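Local coordinates for protein putative enoyl-CoA hydratase (Streptomyces coelicolor A3, PDB 3G64) that probably hydrates enoyl-CoA thioesters, adding water across the carbon-carbon double bond, at residues M3-T7 with R58-V62; V62-V66 with A213-A217; W16-V21 with D48-L52; V105-R110 with V130-D136. All blocks are in the same frame, centred on the assembly; numbering follows the deposited sequence. Where two conformers were deposited one is given.

In the fold
The first tie, contact 1, joins the N-terminal arm 3-7 to the turn 58-62 after helix 43-58. Within the loop it closes lies contact 3, where 16-21, leading into edge strand 19-24, packs on that same helix. Contact 2 begins where contact 1 ends, the two sharing V62, and brings strand 64-69 against helix 205-217, closing the longest loop. Contact 4 falls within that loop and pairs helix 92-111 with helix 127-134. Contacts 3 and 4 touch where L49 packs on V105 (CB to CG1 3.9 Å). Together the four connect the N-terminal arm, the six-stranded sheet and helices packed against it, in a crotonase-like fold.

Contact 1: residues M3-T7 with R58-V62; sequences MSPFT and RRRAV
A selenomethionine methyl lies over one face of an arginine guanidinium here, M3 CE coming 3.5 Å from R59 NE. To reach it, M3 takes a t chi1 and a chi2 near 99°, which also brings SE to 4.0 Å from A61 CA and CE to 4.2 Å from A61 CB. Segment 58-62 takes in the last residue of helix 43-58, R58, and the turn that follows. R60, at phi/psi 39/55, is the first residue to leave helical geometry and forms a Schellman motif, so the backbone reverses toward strand 64-69. The N-terminal arm runs extended past this turn, with S4 CA 4.8 Å from R59 CA and M3 CA 5.4 Å from A61 CA. One hydrogen bond links the backbones: S4 N donates to R59 O at 3.0 Å. S4 CB rests 3.6 Å from R58 O and 4.1 Å from R60 CB. Beyond S4 the arm turns away through an inverse gamma turn centred on F6, with a weak bond from T7 N to P5 O (3.0 Å). The R59 guanidinium has its salt-bridge partner in E55. The tie thus rests on one main-chain hydrogen bond and van der Waals packing, without pairing of charges between the segments.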
loop_
_atom_site.group_PDB
_atom_site.type_symbol
_atom_site.label_atom_id
_atom_site.label_comp_id
_atom_site.label_asym_id
_atom_site.label_seq_id
_atom_site.Cartn_x
_atom_site.Cartn_y
_atom_site.Cartn_z
HETATM N N MSE A 3 25.983 -5.286 23.023
HETATM C CA MSE A 3 25.030 -5.118 24.117
HETATM C C MSE A 3 24.932 -3.637 24.529
HETATM O O MSE A 3 25.865 -2.859 24.316
HETATM C CB MSE A 3 25.439 -5.989 25.313
HETATM C CG MSE A 3 24.308 -6.339 26.280
HETATM SE SE MSE A 3 23.550 -8.123 25.982
HETATM C CE MSE A 3 22.303 -8.158 27.466
ATOM N N SER A 4 23.798 -3.250 25.110
ATOM C CA SER A 4 23.591 -1.869 25.544
ATOM C C SER A 4 23.960 -1.706 27.018
ATOM O O SER A 4 23.559 -2.519 27.854
ATOM C CB SER A 4 22.139 -1.442 25.291
ATOM O OG SER A 4 21.905 -0.088 25.651
ATOM N N PRO A 5 24.747 -0.662 27.339
ATOM C CA PRO A 5 25.134 -0.329 28.717
ATOM C C PRO A 5 24.062 0.449 29.485
ATOM O O PRO A 5 24.310 0.796 30.646
ATOM C CB PRO A 5 26.324 0.604 28.515
ATOM C CG PRO A 5 26.008 1.310 27.246
ATOM C CD PRO A 5 25.302 0.301 26.369
ATOM N N PHE A 6 22.919 0.751 28.870
ATOM C CA PHE A 6 21.963 1.654 29.524
ATOM C C PHE A 6 20.951 0.911 30.404
ATOM O O PHE A 6 19.754 0.843 30.108
ATOM C CB PHE A 6 21.308 2.594 28.508
ATOM C CG PHE A 6 22.308 3.354 27.677
ATOM C CD1 PHE A 6 23.169 4.271 28.273
ATOM C CD2 PHE A 6 22.419 3.130 26.306
ATOM C CE1 PHE A 6 24.103 4.969 27.523
ATOM C CE2 PHE A 6 23.354 3.823 25.544
ATOM C CZ PHE A 6 24.194 4.753 26.155
ATOM N N THR A 7 21.466 0.359 31.499
ATOM C CA THR A 7 20.660 -0.355 32.468
ATOM C C THR A 7 20.710 0.419 33.765
ATOM O O THR A 7 21.598 1.251 33.969
ATOM C CB THR A 7 21.240 -1.752 32.737
ATOM O OG1 THR A 7 22.536 -1.611 33.349
ATOM C CG2 THR A 7 21.385 -2.502 31.439
ATOM N N ARG A 58 15.611 -2.996 25.258
ATOM C CA ARG A 58 16.370 -2.042 26.047
ATOM C C ARG A 58 17.829 -2.459 26.195
ATOM O O ARG A 58 18.702 -1.611 26.326
ATOM C CB ARG A 58 15.703 -1.781 27.411
ATOM C CG ARG A 58 16.061 -2.775 28.498
ATOM C CD ARG A 58 15.142 -2.579 29.705
ATOM N NE ARG A 58 15.454 -3.517 30.781
ATOM C CZ ARG A 58 14.531 -4.144 31.504
ATOM N NH1 ARG A 58 13.235 -3.945 31.259
ATOM N NH2 ARG A 58 14.898 -4.995 32.457
ATOM N N ARG A 59 18.098 -3.758 26.150
ATOM C CA ARG A 59 19.472 -4.235 26.272
ATOM C C ARG A 59 20.133 -4.460 24.906
ATOM O O ARG A 59 21.287 -4.852 24.849
ATOM C CB ARG A 59 19.554 -5.519 27.113
ATOM C CG ARG A 59 18.955 -5.413 28.512
ATOM C CD ARG A 59 19.042 -6.742 29.256
ATOM N NE ARG A 59 18.967 -7.873 28.333
ATOM C CZ ARG A 59 18.813 -9.145 28.697
ATOM N NH1 ARG A 59 18.707 -9.465 29.982
ATOM N NH2 ARG A 59 18.761 -10.104 27.776
ATOM N N ARG A 60 19.405 -4.186 23.821
ATOM C CA ARG A 60 19.882 -4.450 22.461
ATOM C C ARG A 60 20.635 -5.787 22.457
ATOM O O ARG A 60 21.796 -5.904 22.031
ATOM C CB ARG A 60 20.720 -3.287 21.909
ATOM C CG ARG A 60 20.780 -3.275 20.381
ATOM C CD ARG A 60 21.637 -2.157 19.817
ATOM N NE ARG A 60 20.855 -0.943 19.618
ATOM C CZ ARG A 60 20.213 -0.628 18.491
ATOM N NH1 ARG A 60 20.249 -1.439 17.444
ATOM N NH2 ARG A 60 19.530 0.509 18.410
ATOM N N ALA A 61 19.916 -6.795 22.936
ATOM C CA ALA A 61 20.496 -8.040 23.384
ATOM C C ALA A 61 20.872 -8.961 22.215
ATOM O O ALA A 61 21.954 -9.545 22.184
ATOM C CB ALA A 61 19.498 -8.730 24.335
ATOM N N VAL A 62 19.971 -9.040 21.246
ATOM C CA VAL A 62 20.074 -9.975 20.161
ATOM C C VAL A 62 20.103 -9.214 18.845
ATOM O O VAL A 62 19.817 -8.014 18.804
ATOM C CB VAL A 62 18.905 -10.980 20.210
ATOM C CG1 VAL A 62 18.788 -11.572 21.620
ATOM C CG2 VAL A 62 17.596 -10.317 19.813
#

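Contact 2: residues V62-V66 with A213-A217; sequences VRALV and ARRLA
R63 NE donates to the carbonyl A217 O at 2.8 Å, in good line, and R63 NH2 adds a weak bond of 3.3 Å to the same oxygen. The acceptor lies at the C-terminal end of helix 205-217, and the R63 side chain reaches it with chi1 to chi3 in m, t and m. Two positive groups come close nearby, R63 NH2 and R214 NH1 being 4.1 Å apart; R214 is engaged by the carbonyls of T24 and D25, and R63 has a long, weak ion pair with D25. A water lies 2.8 Å from R63 O and, weakly bound, 3.5 Å from L216 O. This is helix-on-sheet packing within the crotonase-like fold: strand 64-69 lies between parallel strands 27-32 and 116-120, and helix 205-217 covers one face. A64 and A213 both direct CB toward the opposing segment. R63 and A217 have CA atoms 5.1 Å apart, A64 and A213 5.6 Å. Small side chains permit this close approach, with A64 CB 3.6 Å from A213 O and 4.1 Å from A213 CB. V66, chi1 t, sets CG2 3.6 Å from A213 CB. L65 points to the other face, against L53 and L56 of helix 43-58.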
loop_
_atom_site.group_PDB
_atom_site.type_symbol
_atom_site.label_atom_id
_atom_site.label_comp_id
_atom_site.label_asym_id
_atom_site.label_seq_id
_atom_site.Cartn_x
_atom_site.Cartn_y
_atom_site.Cartn_z
ATOM N N VAL A 62 19.971 -9.040 21.246
ATOM C CA VAL A 62 20.074 -9.975 20.161
ATOM C C VAL A 62 20.103 -9.214 18.845
ATOM O O VAL A 62 19.817 -8.014 18.804
ATOM C CB VAL A 62 18.905 -10.980 20.210
ATOM C CG1 VAL A 62 18.788 -11.572 21.620
ATOM C CG2 VAL A 62 17.596 -10.317 19.813
ATOM N N ARG A 63 20.464 -9.919 17.781
ATOM C CA ARG A 63 20.552 -9.338 16.455
ATOM C C ARG A 63 19.490 -9.916 15.543
ATOM O O ARG A 63 19.367 -9.490 14.407
ATOM C CB ARG A 63 21.964 -9.555 15.856
ATOM C CG ARG A 63 23.090 -8.955 16.704
ATOM C CD ARG A 63 24.493 -8.989 16.043
ATOM N NE ARG A 63 24.976 -10.320 15.653
ATOM C CZ ARG A 63 25.503 -11.230 16.477
ATOM N NH1 ARG A 63 25.617 -10.994 17.776
ATOM N NH2 ARG A 63 25.911 -12.398 15.991
ATOM N N ALA A 64 18.721 -10.882 16.042
ATOM C CA ALA A 64 17.596 -11.451 15.293
ATOM C C ALA A 64 16.743 -12.269 16.237
ATOM O O ALA A 64 17.235 -12.838 17.221
ATOM C CB ALA A 64 18.075 -12.346 14.142
ATOM N N LEU A 65 15.458 -12.359 15.926
ATOM C CA LEU A 65 14.567 -13.168 16.738
ATOM C C LEU A 65 13.648 -13.998 15.850
ATOM O O LEU A 65 13.031 -13.493 14.890
ATOM C CB LEU A 65 13.776 -12.270 17.718
ATOM C CG LEU A 65 12.803 -12.989 18.673
ATOM C CD1 LEU A 65 12.598 -12.171 19.945
ATOM C CD2 LEU A 65 11.476 -13.266 18.000
ATOM N N VAL A 66 13.582 -15.282 16.167
ATOM C CA VAL A 66 12.666 -16.213 15.518
ATOM C C VAL A 66 11.501 -16.482 16.449
ATOM O O VAL A 66 11.686 -16.786 17.641
ATOM C CB VAL A 66 13.351 -17.549 15.184
ATOM C CG1 VAL A 66 12.342 -18.540 14.582
ATOM C CG2 VAL A 66 14.540 -17.330 14.238
ATOM N N ALA A 213 17.741 -16.234 10.199
ATOM C CA ALA A 213 18.110 -15.467 11.400
ATOM C C ALA A 213 19.616 -15.297 11.495
ATOM O O ALA A 213 20.127 -14.225 11.799
ATOM C CB ALA A 213 17.593 -16.152 12.654
ATOM N N ARG A 214 20.322 -16.402 11.255
ATOM C CA ARG A 214 21.771 -16.418 11.310
ATOM C C ARG A 214 22.382 -15.548 10.191
ATOM O O ARG A 214 23.360 -14.850 10.407
ATOM C CB ARG A 214 22.275 -17.880 11.206
ATOM C CG ARG A 214 23.790 -18.017 11.302
ATOM C CD ARG A 214 24.345 -17.276 12.515
ATOM N NE ARG A 214 23.865 -17.890 13.743
ATOM C CZ ARG A 214 23.907 -17.317 14.942
ATOM N NH1 ARG A 214 24.409 -16.096 15.085
ATOM N NH2 ARG A 214 23.431 -17.970 15.998
ATOM N N ARG A 215 21.805 -15.610 8.995
ATOM C CA ARG A 215 22.218 -14.736 7.908
ATOM C C ARG A 215 22.135 -13.267 8.325
ATOM O O ARG A 215 23.081 -12.499 8.115
ATOM C CB ARG A 215 21.373 -14.980 6.655
ATOM C CG ARG A 215 21.719 -14.013 5.530
ATOM C CD ARG A 215 20.959 -14.258 4.242
ATOM N NE ARG A 215 21.404 -13.298 3.241
ATOM C CZ ARG A 215 20.809 -13.060 2.075
ATOM N NH1 ARG A 215 19.712 -13.704 1.725
ATOM N NH2 ARG A 215 21.319 -12.152 1.253
ATOM N N LEU A 216 21.007 -12.880 8.922
ATOM C CA LEU A 216 20.815 -11.505 9.392
ATOM C C LEU A 216 21.772 -11.182 10.536
ATOM O O LEU A 216 22.362 -10.108 10.555
ATOM C CB LEU A 216 19.357 -11.272 9.832
ATOM C CG LEU A 216 18.354 -11.198 8.679
ATOM C CD1 LEU A 216 16.939 -11.520 9.162
ATOM C CD2 LEU A 216 18.395 -9.826 8.034
ATOM N N ALA A 217 21.945 -12.125 11.467
ATOM C CA ALA A 217 22.804 -11.887 12.634
ATOM C C ALA A 217 24.297 -11.821 12.268
ATOM O O ALA A 217 25.103 -11.293 13.026
ATOM C CB ALA A 217 22.577 -12.949 13.700
HETATM O O HOH W 1 20.641 -7.854 12.579
#

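Contact 3: residues W16-V21 with D48-L52; sequences WRHLRV and DLRDL
The edge of the sheet meets the helix of the beta-alpha-beta crossover that joins parallel strands 27-32 and 64-69, as in crotonase-like folds. Segment 19-21 of the edge strand and helix segment 48-52 have axes 10.5 Å apart at closest approach, with directions 27° apart. D48 comes first, its chi1 of -82° turning the carboxylate to the loop before the strand: H18 N donates to D48 OD2 at 3.1 Å, and OD2 also lies 3.3 Å from H18 CD2, at the imidazole edge. The carboxyl carbon D48 CG meets the W16 ring edge at CE3, 3.6 Å away. L49 points away at CB, yet its CD2 comes 3.5 Å from L19 CD2, while its flank packs on V105 of helix 92-111. D51, salt-bridged to R50, sets CB 3.9 Å from W16 CH2. L52 meets both the indole and the strand: its CD2 is 3.7 Å from V21 CG2, and its CB makes a CH-pi contact 3.9 Å from the centroid of the six-membered W16 ring, 12° off the normal.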
loop_
_atom_site.group_PDB
_atom_site.type_symbol
_atom_site.label_atom_id
_atom_site.label_comp_id
_atom_site.label_asym_id
_atom_site.label_seq_id
_atom_site.Cartn_x
_atom_site.Cartn_y
_atom_site.Cartn_z
ATOM N N TRP A 16 11.667 -17.201 31.938
ATOM C CA TRP A 16 10.404 -16.905 31.269
ATOM C C TRP A 16 9.556 -18.173 31.317
ATOM O O TRP A 16 9.926 -19.180 30.719
ATOM C CB TRP A 16 10.658 -16.450 29.828
ATOM C CG TRP A 16 11.401 -15.160 29.776
ATOM C CD1 TRP A 16 12.740 -14.987 29.558
ATOM C CD2 TRP A 16 10.850 -13.848 29.973
ATOM N NE1 TRP A 16 13.046 -13.648 29.595
ATOM C CE2 TRP A 16 11.907 -12.929 29.850
ATOM C CE3 TRP A 16 9.561 -13.363 30.245
ATOM C CZ2 TRP A 16 11.721 -11.551 29.982
ATOM C CZ3 TRP A 16 9.383 -12.003 30.380
ATOM C CH2 TRP A 16 10.458 -11.109 30.256
ATOM N N ARG A 17 8.418 -18.102 32.004
ATOM C CA ARG A 17 7.644 -19.295 32.333
ATOM C C ARG A 17 6.545 -19.605 31.322
ATOM O O ARG A 17 6.110 -20.744 31.208
ATOM C CB ARG A 17 7.058 -19.164 33.745
ATOM C CG ARG A 17 8.122 -19.004 34.839
ATOM C CD ARG A 17 7.522 -18.753 36.225
ATOM N NE ARG A 17 7.540 -17.333 36.592
ATOM C CZ ARG A 17 8.356 -16.808 37.499
ATOM N NH1 ARG A 17 8.312 -15.504 37.770
ATOM N NH2 ARG A 17 9.216 -17.590 38.141
ATOM N N HIS A 18 6.102 -18.595 30.578
ATOM C CA HIS A 18 4.955 -18.765 29.687
ATOM C C HIS A 18 5.264 -18.855 28.205
ATOM O O HIS A 18 4.361 -18.897 27.380
ATOM C CB HIS A 18 3.928 -17.676 29.970
ATOM C CG HIS A 18 3.604 -17.574 31.421
ATOM N ND1 HIS A 18 2.815 -18.502 32.067
ATOM C CD2 HIS A 18 4.029 -16.709 32.368
ATOM C CE1 HIS A 18 2.735 -18.187 33.348
ATOM N NE2 HIS A 18 3.465 -17.105 33.556
ATOM N N LEU A 19 6.544 -18.862 27.877
ATOM C CA LEU A 19 7.000 -19.207 26.538
ATOM C C LEU A 19 8.422 -19.712 26.708
ATOM O O LEU A 19 9.006 -19.580 27.792
ATOM C CB LEU A 19 6.921 -18.009 25.573
ATOM C CG LEU A 19 7.200 -16.610 26.116
ATOM C CD1 LEU A 19 8.674 -16.482 26.416
ATOM C CD2 LEU A 19 6.781 -15.496 25.163
ATOM N N ARG A 20 8.984 -20.297 25.662
ATOM C CA ARG A 20 10.361 -20.774 25.764
ATOM C C ARG A 20 11.287 -19.810 25.042
ATOM O O ARG A 20 11.060 -19.470 23.878
ATOM C CB ARG A 20 10.517 -22.191 25.207
ATOM C CG ARG A 20 11.933 -22.756 25.367
ATOM C CD ARG A 20 12.238 -23.865 24.355
ATOM N NE ARG A 20 11.188 -24.871 24.375
ATOM C CZ ARG A 20 10.790 -25.563 23.310
ATOM N NH1 ARG A 20 11.354 -25.352 22.117
ATOM N NH2 ARG A 20 9.810 -26.454 23.441
ATOM N N VAL A 21 12.318 -19.360 25.754
ATOM C CA VAL A 21 13.250 -18.374 25.220
ATOM C C VAL A 21 14.668 -18.940 25.277
ATOM O O VAL A 21 15.147 -19.288 26.346
ATOM C CB VAL A 21 13.242 -17.071 26.026
ATOM C CG1 VAL A 21 14.176 -16.040 25.371
ATOM C CG2 VAL A 21 11.854 -16.525 26.118
ATOM N N ASP A 48 4.288 -12.114 28.828
ATOM C CA ASP A 48 5.684 -12.451 28.613
ATOM C C ASP A 48 6.183 -11.955 27.269
ATOM O O ASP A 48 7.336 -11.515 27.160
ATOM C CB ASP A 48 5.929 -13.953 28.764
ATOM C CG ASP A 48 6.082 -14.375 30.220
ATOM O OD1 ASP A 48 5.837 -13.530 31.126
ATOM O OD2 ASP A 48 6.440 -15.551 30.448
ATOM N N LEU A 49 5.337 -12.008 26.238
ATOM C CA LEU A 49 5.746 -11.403 24.961
ATOM C C LEU A 49 6.067 -9.919 25.158
ATOM O O LEU A 49 7.096 -9.421 24.697
ATOM C CB LEU A 49 4.641 -11.544 23.906
ATOM C CG LEU A 49 4.584 -13.003 23.379
ATOM C CD1 LEU A 49 3.317 -13.259 22.581
ATOM C CD2 LEU A 49 5.824 -13.350 22.555
ATOM N N ARG A 50 5.171 -9.213 25.832
ATOM C CA ARG A 50 5.324 -7.764 26.005
ATOM C C ARG A 50 6.633 -7.481 26.737
ATOM O O ARG A 50 7.460 -6.669 26.295
ATOM C CB ARG A 50 4.138 -7.216 26.829
ATOM C CG ARG A 50 4.286 -5.740 27.291
ATOM C CD ARG A 50 3.244 -5.358 28.399
ATOM N NE ARG A 50 3.454 -6.192 29.585
ATOM C CZ ARG A 50 2.490 -6.604 30.403
ATOM N NH1 ARG A 50 1.221 -6.253 30.179
ATOM N NH2 ARG A 50 2.794 -7.389 31.438
ATOM N N ASP A 51 6.812 -8.159 27.867
ATOM C CA ASP A 51 7.916 -7.864 28.768
ATOM C C ASP A 51 9.251 -8.372 28.247
ATOM O O ASP A 51 10.287 -7.724 28.463
ATOM C CB ASP A 51 7.631 -8.437 30.143
ATOM C CG ASP A 51 6.455 -7.757 30.824
ATOM O OD1 ASP A 51 6.164 -6.577 30.488
ATOM O OD2 ASP A 51 5.823 -8.400 31.695
ATOM N N LEU A 52 9.235 -9.522 27.569
ATOM C CA LEU A 52 10.451 -10.046 26.941
ATOM C C LEU A 52 10.919 -9.102 25.843
ATOM O O LEU A 52 12.087 -8.768 25.789
ATOM C CB LEU A 52 10.248 -11.460 26.369
ATOM C CG LEU A 52 11.389 -11.973 25.489
ATOM C CD1 LEU A 52 12.642 -12.216 26.352
ATOM C CD2 LEU A 52 11.013 -13.251 24.737
#

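Contact 4: residues V105-R110 with V130-D136; sequences VVRAVR and VLALAAD
Two nearly parallel helices of the crotonase-like core, 92-111 and 127-134, pack through valine and alanine, joined at their C-terminal ends by R110. The axes of segments 105-110 and 130-134 approach to 9.5 Å and cross at -21°; V106 and A134 have the closest CA atoms, 6.1 Å apart. In relatives the N terminus of the helix matching 127-134 adjoins the oxyanion hole; its later turns meet here. V105, chi1 t, brings CG1 4.0 Å from L131 CD2. V106, also t, splits its methyls: CG2 reaches V130 CG1 at 3.9 Å and CG1 reaches A134 CB at 3.8 Å. One turn on, V109 CG1 lies 4.0 Å from A134 CB and 3.5 Å from A134 O. R110, chi1 to chi3 all m, carries its guanidinium past the helix end: NH1 donates to A134 O at 2.8 Å and salt-bridges D136 OD1 at 3.0 Å. D136 OD2 is salt-bridged to K228. A water completes the link, 2.9 Å from R110 NH2 and 2.8 Å from D136 OD1.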
loop_
_atom_site.group_PDB
_atom_site.type_symbol
_atom_site.label_atom_id
_atom_site.label_comp_id
_atom_site.label_asym_id
_atom_site.label_seq_id
_atom_site.Cartn_x
_atom_site.Cartn_y
_atom_site.Cartn_z
ATOM N N VAL A 105 1.808 -5.501 22.030
ATOM C CA VAL A 105 2.703 -6.599 21.635
ATOM C C VAL A 105 3.080 -6.448 20.160
ATOM O O VAL A 105 4.262 -6.475 19.796
ATOM C CB VAL A 105 2.098 -7.988 21.910
ATOM C CG1 VAL A 105 3.025 -9.084 21.280
ATOM C CG2 VAL A 105 1.986 -8.180 23.405
ATOM N N VAL A 106 2.072 -6.229 19.318
ATOM C CA VAL A 106 2.292 -6.062 17.885
ATOM C C VAL A 106 3.163 -4.829 17.617
ATOM O O VAL A 106 4.090 -4.877 16.790
ATOM C CB VAL A 106 0.934 -5.969 17.135
ATOM C CG1 VAL A 106 1.119 -5.483 15.722
ATOM C CG2 VAL A 106 0.246 -7.351 17.142
ATOM N N ARG A 107 2.887 -3.732 18.322
ATOM C CA ARG A 107 3.702 -2.541 18.166
ATOM C C ARG A 107 5.156 -2.833 18.575
ATOM O O ARG A 107 6.110 -2.403 17.902
ATOM C CB ARG A 107 3.122 -1.396 18.997
ATOM C CG ARG A 107 3.711 -0.057 18.597
ATOM C CD ARG A 107 3.039 1.135 19.348
ATOM N NE ARG A 107 3.582 1.233 20.692
ATOM C CZ ARG A 107 3.460 2.301 21.488
ATOM N NH1 ARG A 107 2.808 3.392 21.089
ATOM N NH2 ARG A 107 3.999 2.281 22.700
ATOM N N ALA A 108 5.325 -3.567 19.674
ATOM C CA ALA A 108 6.673 -3.913 20.133
ATOM C C ALA A 108 7.409 -4.773 19.078
ATOM O O ALA A 108 8.612 -4.607 18.858
ATOM C CB ALA A 108 6.605 -4.646 21.465
ATOM N N VAL A 109 6.694 -5.672 18.402
ATOM C CA VAL A 109 7.336 -6.407 17.310
ATOM C C VAL A 109 7.768 -5.449 16.206
ATOM O O VAL A 109 8.877 -5.550 15.687
ATOM C CB VAL A 109 6.445 -7.524 16.720
ATOM C CG1 VAL A 109 7.106 -8.131 15.458
ATOM C CG2 VAL A 109 6.217 -8.612 17.750
ATOM N N ARG A 110 6.898 -4.503 15.850
ATOM C CA ARG A 110 7.237 -3.539 14.806
ATOM C C ARG A 110 8.414 -2.611 15.194
ATOM O O ARG A 110 9.092 -2.069 14.305
ATOM C CB ARG A 110 5.992 -2.697 14.403
ATOM C CG ARG A 110 4.832 -3.569 13.746
ATOM C CD ARG A 110 5.336 -4.368 12.497
ATOM N NE ARG A 110 6.236 -3.554 11.658
ATOM C CZ ARG A 110 7.322 -4.024 11.035
ATOM N NH1 ARG A 110 7.663 -5.314 11.136
ATOM N NH2 ARG A 110 8.090 -3.203 10.318
ATOM N N VAL A 130 -1.888 -12.361 13.319
ATOM C CA VAL A 130 -1.438 -10.961 13.411
ATOM C C VAL A 130 0.004 -10.885 13.871
ATOM O O VAL A 130 0.763 -10.027 13.406
ATOM C CB VAL A 130 -2.337 -10.063 14.303
ATOM C CG1 VAL A 130 -1.907 -8.531 14.158
ATOM C CG2 VAL A 130 -3.799 -10.247 13.918
ATOM N N LEU A 131 0.390 -11.783 14.775
ATOM C CA LEU A 131 1.792 -11.872 15.168
ATOM C C LEU A 131 2.660 -12.203 13.950
ATOM O O LEU A 131 3.711 -11.605 13.748
ATOM C CB LEU A 131 1.966 -12.950 16.241
ATOM C CG LEU A 131 1.422 -12.529 17.613
ATOM C CD1 LEU A 131 1.611 -13.671 18.617
ATOM C CD2 LEU A 131 2.118 -11.227 18.088
ATOM N N ALA A 132 2.201 -13.135 13.127
ATOM C CA ALA A 132 2.919 -13.452 11.895
ATOM C C ALA A 132 3.011 -12.206 10.998
ATOM O O ALA A 132 4.066 -11.874 10.473
ATOM C CB ALA A 132 2.224 -14.603 11.154
ATOM N N LEU A 133 1.892 -11.510 10.842
ATOM C CA LEU A 133 1.846 -10.337 9.973
ATOM C C LEU A 133 2.782 -9.216 10.475
ATOM O O LEU A 133 3.329 -8.453 9.685
ATOM C CB LEU A 133 0.383 -9.839 9.926
ATOM C CG LEU A 133 -0.012 -8.675 9.017
ATOM C CD1 LEU A 133 0.232 -9.067 7.553
ATOM C CD2 LEU A 133 -1.483 -8.327 9.266
ATOM N N ALA A 134 2.983 -9.127 11.787
ATOM C CA ALA A 134 3.813 -8.057 12.344
ATOM C C ALA A 134 5.317 -8.322 12.163
ATOM O O ALA A 134 6.128 -7.396 12.130
ATOM C CB ALA A 134 3.487 -7.830 13.823
ATOM N N ALA A 135 5.670 -9.590 12.049
ATOM C CA ALA A 135 7.066 -9.992 11.855
ATOM C C ALA A 135 7.637 -9.337 10.605
ATOM O O ALA A 135 6.901 -8.993 9.655
ATOM C CB ALA A 135 7.163 -11.561 11.736
ATOM N N ASP A 136 8.944 -9.136 10.598
ATOM C CA ASP A 136 9.588 -8.604 9.418
ATOM C C ASP A 136 9.609 -9.636 8.297
ATOM O O ASP A 136 9.471 -9.276 7.103
ATOM C CB ASP A 136 10.995 -8.136 9.790
ATOM C CG ASP A 136 10.946 -7.111 10.930
ATOM O OD1 ASP A 136 10.499 -5.973 10.661
ATOM O OD2 ASP A 136 11.279 -7.457 12.089
HETATM O O HOH W 2 10.032 -4.284 8.501
#